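PDB 6IMP: RTX toxin RtxA from Vibrio vulnificus MO6-24/O, which is a secreted virulence toxin whose alpha/beta hydrolase domain, the part crystallised here, probably acts as a hydrolase on a substrate not yet established. Local coordinates for residues 154-159 with 186-191; 150-154 with 182-186; 172-178 with 198-204; 15-19 with 70-74. One frame throughout, in Å; residues are numbered along the deposited sequence.

Contacts 1 to 3 are buried and show how an alpha/beta hydrolase fold is built from the sheet outward. Contact 3 lies within the sheet, two parallel strands joined by backbone bonds and one His-Asp pair. Contacts 1 and 2 are successive levels of one helix pair, 147-164 with 180-192, and share Ala154 and Asp186; the first is dominated by an arginine on a ring, the second by aliphatic and aromatic packing with a carboxylate over the tyrosine ring. Helix 180-192 presses directly on the strands of contact 3. Contact 4 lies nearer the surface, where an N-terminal loop touches the end of an outer strand; it meets contact 1 through Thr156 and Met157 but stays about 12 Å from contact 3 between nearest atoms.

Contact 1. Residues 154-159 with 186-191; sequences ARTMFN and DLARYA
Arg155 lays its side chain across one face of the Tyr190 ring, and with this overlap helix 147-164 meets helix 180-192 on one side of the central sheet of an alpha/beta hydrolase fold. The short axes pass 10.2 Å apart and cross at -55°. Bent at its second torsion (chi2 -137°), the arginine brings CD over the middle of the phenol, 3.5 Å from the Tyr190 ring centroid, as a CH-pi contact. Beyond CD the chain runs back toward the tyrosine CB, and the guanidinium lies nearly flat on the aromatic plane, 11° from parallel, with centres of the two groups 4.7 Å apart: an offset stack. This places NH2 of Arg155 3.4 Å from OD1 of Asp186, a weak salt bridge that reaches the carboxylate from the edge of the guanidinium. The other carboxylate oxygen, Asp186 OD2, is 3.6 Å from NH2 of Arg189, so two arginines share one acid and its charge is probably spread between them; Arg189 is itself anchored by NH1 to the carbonyls of Lys241 and Lys244. Deeper toward the sheet the chemistry turns apolar. Phe158 presents its side chain to two neighbours at once: CB meets Leu187 CD1 at 3.8 Å, while CE2, approached obliquely, reaches the methyl of Ala191. Phe158 CD2 lies at the edge of the Tyr190 ring. Leu103 of strand 101-105 touches both Phe158 and Leu187. Between the helices the leucine methyl CD1 reaches inward to Ala154, ending 4.2 Å from its CB.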
loop_
_atom_site.group_PDB
_atom_site.type_symbol
_atom_site.label_atom_id
_atom_site.label_comp_id
_atom_site.label_asym_id
_atom_site.label_seq_id
_atom_site.Cartn_x
_atom_site.Cartn_y
_atom_site.Cartn_z
ATOM N N ALA A 154 8.215 -0.773 -3.165
ATOM C CA ALA A 154 7.829 0.477 -2.535
ATOM C C ALA A 154 8.869 1.579 -2.761
ATOM O O ALA A 154 8.528 2.749 -2.921
ATOM C CB ALA A 154 7.605 0.258 -1.053
ATOM N N ARG A 155 10.136 1.191 -2.790
ATOM C CA ARG A 155 11.230 2.153 -2.862
ATOM C C ARG A 155 11.440 2.609 -4.293
ATOM O O ARG A 155 11.795 3.768 -4.546
ATOM C CB ARG A 155 12.517 1.542 -2.324
ATOM C CG ARG A 155 12.322 0.680 -1.086
ATOM C CD ARG A 155 13.394 0.962 -0.062
ATOM N NE ARG A 155 13.186 0.250 1.194
ATOM C CZ ARG A 155 13.985 -0.702 1.675
ATOM N NH1 ARG A 155 15.042 -1.117 0.981
ATOM N NH2 ARG A 155 13.723 -1.256 2.861
ATOM N N THR A 156 11.256 1.684 -5.229
ATOM C CA THR A 156 11.216 2.034 -6.635
ATOM C C THR A 156 10.216 3.147 -6.807
ATOM O O THR A 156 10.543 4.221 -7.311
ATOM C CB THR A 156 10.780 0.842 -7.491
ATOM O OG1 THR A 156 11.716 -0.220 -7.322
ATOM C CG2 THR A 156 10.701 1.229 -8.972
ATOM N N MET A 157 9.004 2.892 -6.326
ATOM C CA MET A 157 7.906 3.818 -6.481
ATOM C C MET A 157 8.254 5.138 -5.843
ATOM O O MET A 157 8.016 6.182 -6.424
ATOM C CB MET A 157 6.652 3.262 -5.837
ATOM C CG MET A 157 5.994 2.164 -6.632
ATOM S SD MET A 157 4.695 1.466 -5.615
ATOM C CE MET A 157 4.770 -0.258 -6.074
ATOM N N PHE A 158 8.816 5.093 -4.645
ATOM C CA PHE A 158 9.300 6.316 -4.022
ATOM C C PHE A 158 10.258 7.038 -4.948
ATOM O O PHE A 158 10.002 8.165 -5.357
ATOM C CB PHE A 158 10.000 6.042 -2.700
ATOM C CG PHE A 158 10.249 7.283 -1.898
ATOM C CD1 PHE A 158 9.187 8.112 -1.542
ATOM C CD2 PHE A 158 11.524 7.631 -1.498
ATOM C CE1 PHE A 158 9.394 9.255 -0.797
ATOM C CE2 PHE A 158 11.738 8.776 -0.748
ATOM C CZ PHE A 158 10.673 9.593 -0.405
ATOM N N ASN A 159 11.335 6.355 -5.319
ATOM C CA ASN A 159 12.399 6.966 -6.102
ATOM C C ASN A 159 11.857 7.585 -7.379
ATOM O O ASN A 159 12.279 8.667 -7.756
ATOM C CB ASN A 159 13.499 5.955 -6.420
ATOM C CG ASN A 159 14.350 5.619 -5.210
ATOM O OD1 ASN A 159 14.706 6.494 -4.409
ATOM N ND2 ASN A 159 14.687 4.346 -5.073
ATOM N N ASP A 186 7.506 0.480 6.311
ATOM C CA ASP A 186 8.916 0.245 5.953
ATOM C C ASP A 186 9.467 1.342 5.023
ATOM O O ASP A 186 10.593 1.814 5.215
ATOM C CB ASP A 186 9.135 -1.144 5.334
ATOM C CG ASP A 186 10.593 -1.629 5.464
ATOM O OD1 ASP A 186 11.531 -0.799 5.435
ATOM O OD2 ASP A 186 10.799 -2.852 5.606
ATOM N N LEU A 187 8.677 1.764 4.045
ATOM C CA LEU A 187 9.096 2.870 3.191
ATOM C C LEU A 187 9.357 4.101 4.053
ATOM O O LEU A 187 10.430 4.698 3.993
ATOM C CB LEU A 187 8.052 3.187 2.123
ATOM C CG LEU A 187 8.511 4.197 1.060
ATOM C CD1 LEU A 187 9.696 3.674 0.268
ATOM C CD2 LEU A 187 7.376 4.528 0.109
ATOM N N ALA A 188 8.396 4.443 4.900
ATOM C CA ALA A 188 8.523 5.634 5.728
ATOM C C ALA A 188 9.867 5.618 6.459
ATOM O O ALA A 188 10.572 6.623 6.494
ATOM C CB ALA A 188 7.368 5.730 6.717
ATOM N N ARG A 189 10.234 4.449 6.985
ATOM C CA ARG A 189 11.500 4.269 7.697
ATOM C C ARG A 189 12.669 4.560 6.772
ATOM O O ARG A 189 13.426 5.515 6.990
ATOM C CB ARG A 189 11.613 2.840 8.250
ATOM C CG ARG A 189 12.945 2.518 8.907
ATOM C CD ARG A 189 12.824 1.316 9.830
ATOM N NE ARG A 189 12.701 0.051 9.096
ATOM C CZ ARG A 189 12.249 -1.095 9.616
ATOM N NH1 ARG A 189 11.838 -1.160 10.878
ATOM N NH2 ARG A 189 12.175 -2.179 8.858
ATOM N N TYR A 190 12.770 3.770 5.708
ATOM C CA TYR A 190 13.845 3.926 4.745
ATOM C C TYR A 190 14.036 5.387 4.284
ATOM O O TYR A 190 15.168 5.828 4.120
ATOM C CB TYR A 190 13.633 2.986 3.549
ATOM C CG TYR A 190 14.332 3.413 2.282
ATOM C CD1 TYR A 190 13.714 4.268 1.397
ATOM C CD2 TYR A 190 15.602 2.961 1.973
ATOM C CE1 TYR A 190 14.336 4.667 0.225
ATOM C CE2 TYR A 190 16.244 3.364 0.808
ATOM C CZ TYR A 190 15.601 4.216 -0.065
ATOM O OH TYR A 190 16.203 4.629 -1.233
ATOM N N ALA A 191 12.947 6.133 4.103
ATOM C CA ALA A 191 13.038 7.491 3.532
ATOM C C ALA A 191 13.685 8.479 4.492
ATOM O O ALA A 191 14.499 9.309 4.083
ATOM C CB ALA A 191 11.670 7.994 3.114
#

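Contact 2. Residues 150-154 with 182-186; sequences LYQDA and PIAAD
Tyr151 reaches over to Ile183 and Asp186 of the neighbouring helix and can be followed outward atom by atom. With CG beside the backbone N (chi1 -64°), its CB leads the ring toward helix 180-192. CG already lies under the carboxylate, and CD2 comes 3.4 Å from OD2 of Asp186, which stands above one ring face, displaced toward the rim. On the other flank CD1 meets the Asp186 CB at 3.8 Å, and that methylene makes a CH-pi contact over the same face. The ring edge at CE1 meets Ile183 CA, 3.7 Å away, and CE1 lies against CG1 of the same residue. At the tip the hydroxyl OH leaves the pair and is anchored by hydrogen bonds to Glu147 OE2 and Asn242 ND2, while Asp186 over the face and Ile183 CA at the edge limit the ring's rotation.

Ile183 fills the other half of the interface. Its CD1 meets Leu150 CD1 at 4.0 Å, while the branch CG2 lies 3.9 Å from Ala154 CB. In this fold the helix bearing Ile183 leads away from the presumed nucleophile elbow at Ser178, and Leu105 of strand 101-105 touches Ile183. A carboxylate oxygen over a ring face is probably unfavourable, so a positive charge nearby would be expected to offset it.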
loop_
_atom_site.group_PDB
_atom_site.type_symbol
_atom_site.label_atom_id
_atom_site.label_comp_id
_atom_site.label_asym_id
_atom_site.label_seq_id
_atom_site.Cartn_x
_atom_site.Cartn_y
_atom_site.Cartn_z
ATOM N N LEU A 150 8.099 -6.773 -1.923
ATOM C CA LEU A 150 7.116 -5.692 -1.891
ATOM C C LEU A 150 7.687 -4.430 -1.269
ATOM O O LEU A 150 7.392 -3.321 -1.721
ATOM C CB LEU A 150 5.862 -6.130 -1.145
ATOM C CG LEU A 150 5.123 -7.351 -1.711
ATOM C CD1 LEU A 150 3.747 -7.484 -1.079
ATOM C CD2 LEU A 150 4.985 -7.281 -3.217
ATOM N N TYR A 151 8.515 -4.594 -0.243
ATOM C CA TYR A 151 9.173 -3.444 0.393
ATOM C C TYR A 151 10.101 -2.748 -0.580
ATOM O O TYR A 151 10.210 -1.531 -0.582
ATOM C CB TYR A 151 9.986 -3.863 1.617
ATOM C CG TYR A 151 9.197 -4.453 2.784
ATOM C CD1 TYR A 151 7.910 -4.021 3.095
ATOM C CD2 TYR A 151 9.775 -5.417 3.600
ATOM C CE1 TYR A 151 7.221 -4.562 4.175
ATOM C CE2 TYR A 151 9.096 -5.953 4.672
ATOM C CZ TYR A 151 7.823 -5.530 4.955
ATOM O OH TYR A 151 7.159 -6.066 6.035
ATOM N N GLN A 152 10.783 -3.534 -1.392
ATOM C CA GLN A 152 11.674 -2.990 -2.412
ATOM C C GLN A 152 10.912 -2.204 -3.474
ATOM O O GLN A 152 11.241 -1.043 -3.759
ATOM C CB GLN A 152 12.494 -4.111 -3.050
ATOM C CG GLN A 152 13.724 -4.469 -2.232
ATOM C CD GLN A 152 14.823 -3.427 -2.353
ATOM O OE1 GLN A 152 14.913 -2.691 -3.358
ATOM N NE2 GLN A 152 15.670 -3.354 -1.335
ATOM N N ASP A 153 9.856 -2.821 -4.003
ATOM C CA ASP A 153 8.995 -2.178 -4.995
ATOM C C ASP A 153 8.446 -0.847 -4.471
ATOM O O ASP A 153 8.277 0.105 -5.225
ATOM C CB ASP A 153 7.851 -3.111 -5.382
ATOM C CG ASP A 153 8.335 -4.393 -6.053
ATOM O OD1 ASP A 153 9.507 -4.443 -6.485
ATOM O OD2 ASP A 153 7.539 -5.354 -6.145
ATOM N N ALA A 154 8.215 -0.773 -3.165
ATOM C CA ALA A 154 7.829 0.477 -2.535
ATOM C C ALA A 154 8.869 1.579 -2.761
ATOM O O ALA A 154 8.528 2.749 -2.921
ATOM C CB ALA A 154 7.605 0.258 -1.053
ATOM N N PRO A 182 1.669 -1.937 6.599
ATOM C CA PRO A 182 3.028 -2.290 7.027
ATOM C C PRO A 182 4.101 -2.016 5.965
ATOM O O PRO A 182 5.235 -1.677 6.305
ATOM C CB PRO A 182 2.931 -3.796 7.293
ATOM C CG PRO A 182 1.769 -4.253 6.477
ATOM C CD PRO A 182 0.800 -3.123 6.513
ATOM N N ILE A 183 3.755 -2.168 4.690
ATOM C CA ILE A 183 4.708 -1.852 3.627
ATOM C C ILE A 183 5.054 -0.369 3.669
ATOM O O ILE A 183 6.226 0.015 3.629
ATOM C CB ILE A 183 4.166 -2.194 2.234
ATOM C CG1 ILE A 183 3.944 -3.701 2.112
ATOM C CG2 ILE A 183 5.154 -1.733 1.173
ATOM C CD1 ILE A 183 3.055 -4.098 0.950
ATOM N N ALA A 184 4.010 0.449 3.715
ATOM C CA ALA A 184 4.154 1.890 3.812
ATOM C C ALA A 184 5.018 2.266 5.019
ATOM O O ALA A 184 5.823 3.195 4.957
ATOM C CB ALA A 184 2.785 2.536 3.906
ATOM N N ALA A 185 4.859 1.531 6.111
ATOM C CA ALA A 185 5.672 1.765 7.296
ATOM C C ALA A 185 7.149 1.569 6.991
ATOM O O ALA A 185 7.949 2.423 7.333
ATOM C CB ALA A 185 5.236 0.876 8.456
ATOM N N ASP A 186 7.506 0.480 6.311
ATOM C CA ASP A 186 8.916 0.245 5.953
ATOM C C ASP A 186 9.467 1.342 5.023
ATOM O O ASP A 186 10.593 1.814 5.215
ATOM C CB ASP A 186 9.135 -1.144 5.334
ATOM C CG ASP A 186 10.593 -1.629 5.464
ATOM O OD1 ASP A 186 11.531 -0.799 5.435
ATOM O OD2 ASP A 186 10.799 -2.852 5.606
#

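Contact 3. Residues 172-178 with 198-204; sequences IIIHGYS and VSGLLLD
Ile174 and Gly176 are tied to the neighbouring strand by backbone bonds through both the N and the O of each residue: Ile174 N donates to Gly200 O and Ile174 O accepts Leu202 N, at 3.0 and 2.7 Å, while Gly176 N reaches Leu202 O and Gly176 O takes Asp204 N. Ser199 N to Ile172 O and Ser178 N to Asp204 O add one bond at each end. These two parallel strands, 172-177 and 200-204, are connected by helix 180-192 in a beta-alpha-beta unit of the alpha/beta hydrolase fold. Ser178, whose OG bonds His288 NE2, sits where a GxSxG nucleophile elbow would place its serine, though that role is inferred. Among polar side chains, His175 NE2 donates to Asp204 OD2 at 2.6 Å and 172°, in the imidazole plane, striking the anti side of the carboxylate 27° out of its plane. Leu202 CD2 covers one face of that imidazole, 3.6 Å from the His175 ring centroid, and the edge-to-face partner of the ring is Phe104. On the face of Ile174 the packing is apolar: its CG1 lies 3.9 Å from Val198 CG2, and Leu201 CD1 is 4.1 Å from Ile174 CB.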
loop_
_atom_site.group_PDB
_atom_site.type_symbol
_atom_site.label_atom_id
_atom_site.label_comp_id
_atom_site.label_asym_id
_atom_site.label_seq_id
_atom_site.Cartn_x
_atom_site.Cartn_y
_atom_site.Cartn_z
ATOM N N ILE A 172 5.208 14.868 -0.065
ATOM C CA ILE A 172 4.672 13.514 -0.257
ATOM C C ILE A 172 4.043 12.985 1.020
ATOM O O ILE A 172 4.526 13.258 2.119
ATOM C CB ILE A 172 5.762 12.516 -0.714
ATOM C CG1 ILE A 172 6.396 12.982 -2.028
ATOM C CG2 ILE A 172 5.172 11.115 -0.895
ATOM C CD1 ILE A 172 7.678 12.259 -2.385
ATOM N N ILE A 173 2.970 12.215 0.863
ATOM C CA ILE A 173 2.523 11.301 1.922
ATOM C C ILE A 173 2.366 9.873 1.412
ATOM O O ILE A 173 2.238 9.617 0.197
ATOM C CB ILE A 173 1.204 11.754 2.592
ATOM C CG1 ILE A 173 0.135 12.061 1.532
ATOM C CG2 ILE A 173 1.471 12.949 3.488
ATOM C CD1 ILE A 173 -1.269 12.183 2.080
ATOM N N ILE A 174 2.387 8.946 2.358
ATOM C CA ILE A 174 2.319 7.537 2.038
ATOM C C ILE A 174 0.984 7.039 2.533
ATOM O O ILE A 174 0.723 7.004 3.732
ATOM C CB ILE A 174 3.504 6.737 2.633
ATOM C CG1 ILE A 174 4.832 7.373 2.189
ATOM C CG2 ILE A 174 3.470 5.300 2.141
ATOM C CD1 ILE A 174 6.063 6.865 2.915
ATOM N N HIS A 175 0.106 6.765 1.583
ATOM C CA HIS A 175 -1.189 6.177 1.861
ATOM C C HIS A 175 -1.014 4.680 1.763
ATOM O O HIS A 175 -0.943 4.121 0.669
ATOM C CB HIS A 175 -2.230 6.661 0.844
ATOM C CG HIS A 175 -3.637 6.252 1.168
ATOM N ND1 HIS A 175 -4.735 6.944 0.707
ATOM C CD2 HIS A 175 -4.124 5.231 1.911
ATOM C CE1 HIS A 175 -5.835 6.369 1.149
ATOM N NE2 HIS A 175 -5.494 5.325 1.879
ATOM N N GLY A 176 -0.902 4.039 2.914
ATOM C CA GLY A 176 -0.756 2.583 2.978
ATOM C C GLY A 176 -2.058 1.926 3.380
ATOM O O GLY A 176 -2.422 1.934 4.560
ATOM N N TYR A 177 -2.777 1.393 2.398
ATOM C CA TYR A 177 -4.035 0.689 2.659
ATOM C C TYR A 177 -3.593 -0.713 3.054
ATOM O O TYR A 177 -2.639 -1.246 2.493
ATOM C CB TYR A 177 -4.999 0.859 1.468
ATOM C CG TYR A 177 -6.231 -0.049 1.466
ATOM C CD1 TYR A 177 -7.191 0.023 2.481
ATOM C CD2 TYR A 177 -6.484 -0.892 0.402
ATOM C CE1 TYR A 177 -8.300 -0.801 2.475
ATOM C CE2 TYR A 177 -7.601 -1.704 0.384
ATOM C CZ TYR A 177 -8.501 -1.654 1.425
ATOM O OH TYR A 177 -9.613 -2.454 1.393
ATOM N N SER A 178 -4.264 -1.287 4.055
ATOM C CA SER A 178 -4.366 -2.734 4.290
ATOM C C SER A 178 -2.947 -3.334 4.389
ATOM O O SER A 178 -2.141 -2.810 5.158
ATOM C CB SER A 178 -5.219 -3.379 3.193
ATOM O OG SER A 178 -5.700 -4.637 3.611
ATOM N N VAL A 198 9.501 11.830 4.545
ATOM C CA VAL A 198 8.216 12.073 3.882
ATOM C C VAL A 198 7.370 13.003 4.767
ATOM O O VAL A 198 7.614 13.087 5.970
ATOM C CB VAL A 198 7.499 10.717 3.606
ATOM C CG1 VAL A 198 6.885 10.131 4.875
ATOM C CG2 VAL A 198 6.465 10.856 2.501
ATOM N N SER A 199 6.420 13.730 4.179
ATOM C CA SER A 199 5.618 14.696 4.956
ATOM C C SER A 199 4.652 14.030 5.926
ATOM O O SER A 199 4.198 14.666 6.878
ATOM C CB SER A 199 4.838 15.649 4.054
ATOM O OG SER A 199 4.285 16.707 4.822
ATOM N N GLY A 200 4.307 12.772 5.664
ATOM C CA GLY A 200 3.606 11.961 6.652
ATOM C C GLY A 200 3.088 10.637 6.140
ATOM O O GLY A 200 2.982 10.407 4.937
ATOM N N LEU A 201 2.737 9.776 7.084
ATOM C CA LEU A 201 2.282 8.429 6.789
ATOM C C LEU A 201 0.825 8.292 7.176
ATOM O O LEU A 201 0.466 8.550 8.320
ATOM C CB LEU A 201 3.105 7.417 7.589
ATOM C CG LEU A 201 2.502 6.012 7.693
ATOM C CD1 LEU A 201 2.417 5.358 6.316
ATOM C CD2 LEU A 201 3.292 5.142 8.656
ATOM N N LEU A 202 0.005 7.819 6.245
ATOM C CA LEU A 202 -1.340 7.336 6.578
ATOM C C LEU A 202 -1.384 5.822 6.534
ATOM O O LEU A 202 -1.287 5.228 5.464
ATOM C CB LEU A 202 -2.397 7.905 5.616
ATOM C CG LEU A 202 -3.737 7.157 5.561
ATOM C CD1 LEU A 202 -4.423 7.173 6.915
ATOM C CD2 LEU A 202 -4.649 7.719 4.493
ATOM N N LEU A 203 -1.577 5.214 7.696
ATOM C CA LEU A 203 -1.943 3.804 7.786
ATOM C C LEU A 203 -3.460 3.648 7.624
ATOM O O LEU A 203 -4.215 3.738 8.592
ATOM C CB LEU A 203 -1.486 3.218 9.131
ATOM C CG LEU A 203 0.028 3.267 9.434
ATOM C CD1 LEU A 203 0.315 2.905 10.886
ATOM C CD2 LEU A 203 0.823 2.363 8.502
ATOM N N ASP A 204 -3.896 3.442 6.386
ATOM C CA ASP A 204 -5.327 3.344 6.056
ATOM C C ASP A 204 -5.804 1.916 6.283
ATOM O O ASP A 204 -5.510 1.042 5.488
ATOM C CB ASP A 204 -5.564 3.767 4.581
ATOM C CG ASP A 204 -7.030 3.610 4.126
ATOM O OD1 ASP A 204 -7.915 3.382 4.991
ATOM O OD2 ASP A 204 -7.299 3.727 2.897
#

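Contact 4. Residues 15-19 with 70-74; sequences AIEND and VTLKG
Ile16 meets Lys73 first, with its carbonyl O accepting Lys73 N at 2.9 Å along a nearly straight N-H direction of 171°. This bond fastens the N-terminal loop to the end of strand 67-73, at the edge of the sheet. The isoleucine side chain crosses the lysine at about a right angle; CG1 touches Lys73 CB at 4.0 Å and CD1 approaches Lys73 O, so the lysine's aliphatic base, not its charged tip, does the packing.

Glu17 comes next and makes a single backbone bridge with Leu72, their CA atoms 4.4 Å apart. With CG anti to the backbone N (chi1 -166°) the chain extends along the strand: CG lies against Thr71 O, and the carboxylate oxygen OE2 lies beside the two methyls of Val70.

At Asn18, as the chain begins to leave the strand, the backbone N makes a weak bond to Thr71 O at 3.0 Å, bent to 127°. The Asn18 CB adds a loose touch, 4.2 Å from Thr71 CG2.

Helix 147-164 holds the loop too: Asp164 accepts from Ile16 N through OD1 and, weakly, from Glu17 N through OD2. Tyr160 of that helix touches Glu17 of the loop as well as Val70 and Leu72 of the strand. Strand 67-73, an outermost strand of the sheet, is paired with strand 78-84, its antiparallel neighbour, through backbone bonds of Val70 with Gly81 and of Leu72 with Leu79.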
loop_
_atom_site.group_PDB
_atom_site.type_symbol
_atom_site.label_atom_id
_atom_site.label_comp_id
_atom_site.label_asym_id
_atom_site.label_seq_id
_atom_site.Cartn_x
_atom_site.Cartn_y
_atom_site.Cartn_z
ATOM N N ALA A 15 17.028 8.350 -11.704
ATOM C CA ALA A 15 15.763 8.265 -12.463
ATOM C C ALA A 15 15.371 6.966 -13.247
ATOM O O ALA A 15 16.088 6.517 -14.190
ATOM C CB ALA A 15 15.797 9.293 -13.589
ATOM N N ILE A 16 14.141 6.480 -12.945
ATOM C CA ILE A 16 13.728 5.059 -12.951
ATOM C C ILE A 16 12.480 4.636 -13.792
ATOM O O ILE A 16 12.032 3.482 -13.689
ATOM C CB ILE A 16 13.551 4.586 -11.486
ATOM C CG1 ILE A 16 13.930 3.117 -11.321
ATOM C CG2 ILE A 16 12.148 4.879 -10.964
ATOM C CD1 ILE A 16 14.309 2.762 -9.898
ATOM N N GLU A 17 11.955 5.524 -14.645
ATOM C CA GLU A 17 10.889 5.139 -15.606
ATOM C C GLU A 17 11.496 4.318 -16.756
ATOM O O GLU A 17 12.714 4.306 -16.940
ATOM C CB GLU A 17 10.122 6.374 -16.145
ATOM C CG GLU A 17 8.806 6.051 -16.872
ATOM C CD GLU A 17 7.803 7.204 -16.882
ATOM O OE1 GLU A 17 8.124 8.275 -17.446
ATOM O OE2 GLU A 17 6.674 7.028 -16.366
ATOM N N ASN A 18 10.638 3.631 -17.505
ATOM C CA ASN A 18 11.049 2.560 -18.419
ATOM C C ASN A 18 9.967 2.430 -19.515
ATOM O O ASN A 18 8.964 3.136 -19.456
ATOM C CB ASN A 18 11.172 1.264 -17.595
ATOM C CG ASN A 18 12.019 0.196 -18.262
ATOM O OD1 ASN A 18 12.995 0.490 -18.950
ATOM N ND2 ASN A 18 11.681 -1.062 -18.003
ATOM N N ASP A 19 10.142 1.494 -20.432
ATOM C CA ASP A 19 9.239 1.343 -21.559
ATOM C C ASP A 19 8.443 0.046 -21.498
ATOM O O ASP A 19 9.008 -1.020 -21.417
ATOM C CB ASP A 19 10.055 1.342 -22.844
ATOM C CG ASP A 19 9.896 2.611 -23.635
ATOM O OD1 ASP A 19 9.579 3.648 -23.021
ATOM O OD2 ASP A 19 10.083 2.574 -24.870
ATOM N N VAL A 70 2.199 4.613 -16.357
ATOM C CA VAL A 70 3.599 4.694 -15.912
ATOM C C VAL A 70 4.182 3.289 -15.668
ATOM O O VAL A 70 3.584 2.466 -14.969
ATOM C CB VAL A 70 3.733 5.598 -14.652
ATOM C CG1 VAL A 70 5.008 5.307 -13.882
ATOM C CG2 VAL A 70 3.693 7.074 -15.046
ATOM N N THR A 71 5.334 3.018 -16.286
ATOM C CA THR A 71 6.093 1.779 -16.046
ATOM C C THR A 71 7.432 2.131 -15.423
ATOM O O THR A 71 8.121 3.024 -15.906
ATOM C CB THR A 71 6.362 0.992 -17.347
ATOM O OG1 THR A 71 5.125 0.527 -17.911
ATOM C CG2 THR A 71 7.259 -0.204 -17.071
ATOM N N LEU A 72 7.810 1.391 -14.380
ATOM C CA LEU A 72 9.042 1.661 -13.636
ATOM C C LEU A 72 9.980 0.456 -13.728
ATOM O O LEU A 72 9.520 -0.671 -13.928
ATOM C CB LEU A 72 8.714 1.957 -12.167
ATOM C CG LEU A 72 7.640 3.013 -11.852
ATOM C CD1 LEU A 72 7.551 3.201 -10.348
ATOM C CD2 LEU A 72 7.928 4.348 -12.526
ATOM N N LYS A 73 11.287 0.700 -13.587
ATOM C CA LYS A 73 12.283 -0.388 -13.508
ATOM C C LYS A 73 12.377 -0.951 -12.088
ATOM O O LYS A 73 13.193 -0.505 -11.263
ATOM C CB LYS A 73 13.676 0.079 -13.971
ATOM C CG LYS A 73 14.745 -1.025 -13.928
ATOM C CD LYS A 73 16.130 -0.529 -13.514
ATOM C CE LYS A 73 16.713 0.436 -14.533
ATOM N NZ LYS A 73 18.197 0.339 -14.623
ATOM N N GLY A 74 11.564 -1.960 -11.818
ATOM C CA GLY A 74 11.664 -2.694 -10.560
ATOM C C GLY A 74 12.899 -3.566 -10.525
ATOM O O GLY A 74 13.546 -3.783 -11.549
#